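Local coordinates for Sensory/regulatory protein rpfC (Xanthomonas campestris pv. campestris, PDB 3M6M) that belongs to a sensory histidine kinase and, as its response-regulator receiver domain, probably accepts a phosphoryl group beside a bound magnesium ion, at residues V29-L34 with H39-V44; I63-M68 with L117-V122. All blocks are in the same frame, centred on the assembly; numbering follows the deposited sequence.

Overall arrangement
Both contacts belong to one receiver domain of the CheY type, a five-stranded parallel sheet flanked by helices. Contact 1 comes first along the chain and closes before contact 2 opens; it lays helix 24-35 against edge strand 40-44. Contact 2 spans the C-terminal ends of strands 61-65 and 115-118, on either side of strand 93-97, where the magnesium ion is bound near the first of them. The contact centres are about 13 Å apart, and both reach the same sheet. Helix 24-35 bridges them: L34 CD2 packs 3.8 Å from I63 CD1, while L30 and L33 rest on V121. The apolar layer beneath the helix is thus continuous with both segments of contact 2, of which 63-68 supplies metal ligands.

Contact 1 (V29-L34 with H39-V44)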
loop_
_atom_site.group_PDB
_atom_site.type_symbol
_atom_site.label_atom_id
_atom_site.label_comp_id
_atom_site.label_asym_id
_atom_site.label_seq_id
_atom_site.Cartn_x
_atom_site.Cartn_y
_atom_site.Cartn_z
ATOM N N VAL D 29 22.883 13.669 -44.897
ATOM C CA VAL D 29 21.864 14.716 -45.063
ATOM C C VAL D 29 21.767 15.629 -43.836
ATOM O O VAL D 29 21.509 16.826 -43.969
ATOM C CB VAL D 29 20.454 14.161 -45.460
ATOM C CG1 VAL D 29 20.497 13.498 -46.834
ATOM C CG2 VAL D 29 19.904 13.200 -44.410
ATOM N N LEU D 30 21.987 15.059 -42.653
ATOM C CA LEU D 30 21.971 15.821 -41.406
ATOM C C LEU D 30 23.196 16.722 -41.277
ATOM O O LEU D 30 23.075 17.877 -40.872
ATOM C CB LEU D 30 21.850 14.890 -40.195
ATOM C CG LEU D 30 20.450 14.359 -39.863
ATOM C CD1 LEU D 30 20.529 13.121 -38.981
ATOM C CD2 LEU D 30 19.588 15.433 -39.205
ATOM N N GLN D 31 24.366 16.191 -41.631
ATOM C CA GLN D 31 25.613 16.957 -41.621
ATOM C C GLN D 31 25.544 18.153 -42.574
ATOM O O GLN D 31 25.943 19.262 -42.215
ATOM C CB GLN D 31 26.800 16.055 -41.981
ATOM C CG GLN D 31 28.172 16.708 -41.831
ATOM C CD GLN D 31 29.318 15.743 -42.079
ATOM O OE1 GLN D 31 29.361 14.648 -41.514
ATOM N NE2 GLN D 31 30.262 16.150 -42.921
ATOM N N ARG D 32 25.023 17.916 -43.777
ATOM C CA ARG D 32 24.911 18.944 -44.811
ATOM C C ARG D 32 23.996 20.107 -44.430
ATOM O O ARG D 32 24.361 21.270 -44.613
ATOM C CB ARG D 32 24.446 18.327 -46.133
ATOM C CG ARG D 32 25.576 17.871 -47.049
ATOM C CD ARG D 32 25.047 17.125 -48.274
ATOM N NE ARG D 32 23.904 17.798 -48.899
ATOM C CZ ARG D 32 23.990 18.724 -49.850
ATOM N NH1 ARG D 32 25.173 19.112 -50.315
ATOM N NH2 ARG D 32 22.884 19.267 -50.344
ATOM N N LEU D 33 22.815 19.792 -43.897
ATOM C CA LEU D 33 21.803 20.814 -43.617
ATOM C C LEU D 33 22.130 21.710 -42.417
ATOM O O LEU D 33 21.824 22.904 -42.437
ATOM C CB LEU D 33 20.396 20.199 -43.494
ATOM C CG LEU D 33 19.941 19.372 -42.284
ATOM C CD1 LEU D 33 19.460 20.265 -41.144
ATOM C CD2 LEU D 33 18.824 18.426 -42.694
ATOM N N LEU D 34 22.749 21.140 -41.383
ATOM C CA LEU D 34 23.049 21.908 -40.172
ATOM C C LEU D 34 24.467 22.496 -40.128
ATOM O O LEU D 34 24.845 23.146 -39.151
ATOM C CB LEU D 34 22.689 21.122 -38.895
ATOM C CG LEU D 34 23.432 19.861 -38.450
ATOM C CD1 LEU D 34 24.567 20.211 -37.514
ATOM C CD2 LEU D 34 22.464 18.923 -37.751
ATOM N N HIS D 39 26.526 25.205 -37.941
ATOM C CA HIS D 39 27.008 24.484 -36.767
ATOM C C HIS D 39 28.124 23.505 -37.134
ATOM O O HIS D 39 28.187 23.018 -38.265
ATOM C CB HIS D 39 25.863 23.719 -36.089
ATOM C CG HIS D 39 24.646 24.550 -35.811
ATOM N ND1 HIS D 39 23.433 24.318 -36.423
ATOM C CD2 HIS D 39 24.455 25.605 -34.983
ATOM C CE1 HIS D 39 22.546 25.196 -35.986
ATOM N NE2 HIS D 39 23.141 25.987 -35.110
ATOM N N LYS D 40 28.999 23.226 -36.168
ATOM C CA LYS D 40 30.021 22.188 -36.308
ATOM C C LYS D 40 29.402 20.826 -35.982
ATOM O O LYS D 40 28.627 20.699 -35.031
ATOM C CB LYS D 40 31.217 22.482 -35.392
ATOM C CG LYS D 40 32.499 21.706 -35.720
ATOM C CD LYS D 40 32.595 20.395 -34.939
ATOM C CE LYS D 40 33.890 19.651 -35.238
ATOM N NZ LYS D 40 33.950 18.347 -34.516
ATOM N N VAL D 41 29.747 19.813 -36.777
ATOM C CA VAL D 41 29.116 18.496 -36.678
ATOM C C VAL D 41 30.134 17.366 -36.514
ATOM O O VAL D 41 31.229 17.415 -37.077
ATOM C CB VAL D 41 28.255 18.171 -37.934
ATOM C CG1 VAL D 41 27.053 17.315 -37.556
ATOM C CG2 VAL D 41 27.796 19.438 -38.641
ATOM N N LEU D 42 29.762 16.360 -35.726
ATOM C CA LEU D 42 30.434 15.062 -35.743
ATOM C C LEU D 42 29.380 13.964 -35.865
ATOM O O LEU D 42 28.437 13.899 -35.069
ATOM C CB LEU D 42 31.300 14.844 -34.494
ATOM C CG LEU D 42 32.182 13.582 -34.494
ATOM C CD1 LEU D 42 33.454 13.774 -35.322
ATOM C CD2 LEU D 42 32.537 13.154 -33.081
ATOM N N CYS D 43 29.543 13.116 -36.875
ATOM C CA CYS D 43 28.625 12.012 -37.114
ATOM C C CYS D 43 29.233 10.692 -36.679
ATOM O O CYS D 43 30.413 10.430 -36.918
ATOM C CB CYS D 43 28.222 11.953 -38.584
ATOM S SG CYS D 43 27.246 13.367 -39.097
ATOM N N VAL D 44 28.412 9.866 -36.040
ATOM C CA VAL D 44 28.862 8.587 -35.512
ATOM C C VAL D 44 27.853 7.474 -35.845
ATOM O O VAL D 44 26.693 7.757 -36.158
ATOM C CB VAL D 44 29.203 8.707 -33.999
ATOM C CG1 VAL D 44 28.023 8.309 -33.110
ATOM C CG2 VAL D 44 30.458 7.912 -33.676
#
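In the first beta-alpha-beta crossover of the receiver fold, helix 24-35 returns alongside edge strand 40-44, and L34 meets V41 where the two pack. The axes of the helix and strand segments are antiparallel at 176° and come within 8.6 Å of each other. One branch of L34 does the touching: CD1 lies 3.5 Å from V41 CG2 and close to CG1 as well. A chi1 of 68° and a chi2 of 92° together bring CD1 up against V41. Beside this pair the extended chain of Q31 passes V41, its CG 4.2 Å from V41 CB, and brings OE1 to 3.5 Å from C43 SG. V41 also touches V19 and L34 touches M17, both on strand 16-20, so the apolar layer reaches the neighbouring strand. At the far end of the helix segment L34 O takes the backbone N of H39 at 2.9 Å. H39 ND1 adds a weak, strongly bent bond to that oxygen at 3.3 Å, the imidazole meeting it obliquely. One carbonyl near the helix terminus therefore serves two donors of a single residue, so that L34 O ties the helix to the residue just before strand 40-44, chiefly through the backbone N.

Contact 2 (I63-M68 with L117-V122); sequences IVDLHM and LAKPVV. With MG (magnesium ion), chain T.
The carboxylate of D65 is met on one face by the ammonium of K119, whose NZ stands above the plane, almost directly over OD1, while magnesium binds at the other oxygen, OD2. The imidazole of H67 has L66 CG over one face, offset toward the rim; it is the backbone O of H67, not its ring, that reaches the metal. The division of labour within D65 is sharp. OD2 coordinates magnesium at 2.3 Å, matched by H67 O, also 2.3 Å from the ion, and D22 supplies a third protein ligand. OD1 instead takes part in the salt bridge to K119 NZ at 3.1 Å, a weak hydrogen bond, as the approach from above the plane would suggest. A chi1 of 177° swings the D65 carboxylate out between the metal and K119, whose chain comes in roughly perpendicular to it. K119 reaches across through a chain bent at chi3 (83°), and its stronger partner is D21, salt-bridged through OD2. Next along the chain, a cis peptide bond joins K119 to P120, a feature familiar from receiver domains. By analogy with CheY, the aspartate at the end of strand 61-65 is probably the phosphoacceptor, and K119 probably corresponds to the lysine that in CheY contacts the phosphorylated aspartate. Two cationic centres, metal and ammonium, thus sit at different oxygens of one carboxylate, which would restrict its rotation, the metal doing most of the holding, and would be expected to help balance negative charge gathered at the site.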
loop_
_atom_site.group_PDB
_atom_site.type_symbol
_atom_site.label_atom_id
_atom_site.label_comp_id
_atom_site.label_asym_id
_atom_site.label_seq_id
_atom_site.Cartn_x
_atom_site.Cartn_y
_atom_site.Cartn_z
ATOM N N ILE D 63 21.874 14.758 -31.491
ATOM C CA ILE D 63 20.779 14.249 -32.312
ATOM C C ILE D 63 20.968 12.751 -32.523
ATOM O O ILE D 63 21.935 12.325 -33.159
ATOM C CB ILE D 63 20.689 14.959 -33.685
ATOM C CG1 ILE D 63 20.669 16.483 -33.511
ATOM C CG2 ILE D 63 19.455 14.478 -34.446
ATOM C CD1 ILE D 63 20.813 17.269 -34.807
ATOM N N VAL D 64 20.045 11.961 -31.981
ATOM C CA VAL D 64 20.144 10.504 -32.036
ATOM C C VAL D 64 19.010 9.860 -32.845
ATOM O O VAL D 64 17.854 10.280 -32.762
ATOM C CB VAL D 64 20.239 9.881 -30.607
ATOM C CG1 VAL D 64 18.904 9.960 -29.862
ATOM C CG2 VAL D 64 20.742 8.443 -30.674
ATOM N N ASP D 65 19.362 8.852 -33.638
ATOM C CA ASP D 65 18.385 8.025 -34.333
ATOM C C ASP D 65 17.818 7.019 -33.340
ATOM O O ASP D 65 18.573 6.370 -32.609
ATOM C CB ASP D 65 19.043 7.303 -35.516
ATOM C CG ASP D 65 18.091 6.368 -36.251
ATOM O OD1 ASP D 65 16.883 6.677 -36.361
ATOM O OD2 ASP D 65 18.562 5.318 -36.736
ATOM N N LEU D 66 16.494 6.898 -33.308
ATOM C CA LEU D 66 15.836 5.999 -32.365
ATOM C C LEU D 66 16.182 4.535 -32.619
ATOM O O LEU D 66 16.574 3.826 -31.694
ATOM C CB LEU D 66 14.318 6.204 -32.358
ATOM C CG LEU D 66 13.468 5.336 -31.415
ATOM C CD1 LEU D 66 13.901 5.453 -29.950
ATOM C CD2 LEU D 66 11.992 5.676 -31.568
ATOM N N HIS D 67 16.044 4.089 -33.863
ATOM C CA HIS D 67 16.256 2.678 -34.174
ATOM C C HIS D 67 17.611 2.385 -34.805
ATOM O O HIS D 67 17.846 2.654 -35.986
ATOM C CB HIS D 67 15.095 2.115 -34.997
ATOM C CG HIS D 67 13.810 2.048 -34.232
ATOM N ND1 HIS D 67 12.758 2.907 -34.467
ATOM C CD2 HIS D 67 13.420 1.241 -33.218
ATOM C CE1 HIS D 67 11.768 2.621 -33.640
ATOM N NE2 HIS D 67 12.145 1.617 -32.868
ATOM N N MET D 68 18.498 1.842 -33.977
ATOM C CA MET D 68 19.828 1.406 -34.387
ATOM C C MET D 68 20.065 0.026 -33.781
ATOM O O MET D 68 19.549 -0.260 -32.701
ATOM C CB MET D 68 20.899 2.383 -33.890
ATOM C CG MET D 68 20.765 3.812 -34.416
ATOM S SD MET D 68 22.000 4.962 -33.764
ATOM C CE MET D 68 21.560 4.998 -32.028
ATOM N N LEU D 117 11.499 14.557 -33.114
ATOM C CA LEU D 117 11.153 15.034 -34.451
ATOM C C LEU D 117 11.095 13.905 -35.472
ATOM O O LEU D 117 11.858 12.939 -35.393
ATOM C CB LEU D 117 12.129 16.122 -34.905
ATOM C CG LEU D 117 12.046 17.467 -34.177
ATOM C CD1 LEU D 117 13.377 18.194 -34.257
ATOM C CD2 LEU D 117 10.917 18.332 -34.730
ATOM N N ALA D 118 10.182 14.043 -36.430
ATOM C CA ALA D 118 9.935 13.010 -37.430
ATOM C C ALA D 118 11.014 12.960 -38.507
ATOM O O ALA D 118 11.598 13.984 -38.874
ATOM C CB ALA D 118 8.556 13.200 -38.061
ATOM N N LYS D 119 11.274 11.750 -38.992
ATOM C CA LYS D 119 12.137 11.521 -40.143
ATOM C C LYS D 119 11.274 11.178 -41.368
ATOM O O LYS D 119 10.281 10.457 -41.231
ATOM C CB LYS D 119 13.119 10.389 -39.844
ATOM C CG LYS D 119 14.381 10.816 -39.112
ATOM C CD LYS D 119 15.203 9.615 -38.652
ATOM C CE LYS D 119 16.108 9.064 -39.742
ATOM N NZ LYS D 119 16.831 7.851 -39.275
ATOM N N PRO D 120 11.637 11.691 -42.567
ATOM C CA PRO D 120 12.769 12.574 -42.873
ATOM C C PRO D 120 12.637 13.930 -42.193
ATOM O O PRO D 120 11.536 14.483 -42.115
ATOM C CB PRO D 120 12.701 12.726 -44.397
ATOM C CG PRO D 120 11.295 12.419 -44.751
ATOM C CD PRO D 120 10.864 11.367 -43.780
ATOM N N VAL D 121 13.758 14.451 -41.705
ATOM C CA VAL D 121 13.750 15.655 -40.881
ATOM C C VAL D 121 13.453 16.927 -41.686
ATOM O O VAL D 121 14.013 17.144 -42.764
ATOM C CB VAL D 121 15.058 15.784 -40.039
ATOM C CG1 VAL D 121 16.256 16.178 -40.908
ATOM C CG2 VAL D 121 14.867 16.762 -38.888
ATOM N N VAL D 122 12.541 17.742 -41.160
ATOM C CA VAL D 122 12.269 19.063 -41.713
ATOM C C VAL D 122 13.323 20.019 -41.161
ATOM O O VAL D 122 13.440 20.189 -39.942
ATOM C CB VAL D 122 10.837 19.562 -41.367
ATOM C CG1 VAL D 122 10.537 20.882 -42.074
ATOM C CG2 VAL D 122 9.789 18.517 -41.738
HETATM MG MG MG T . 17.922 3.525 -38.100
#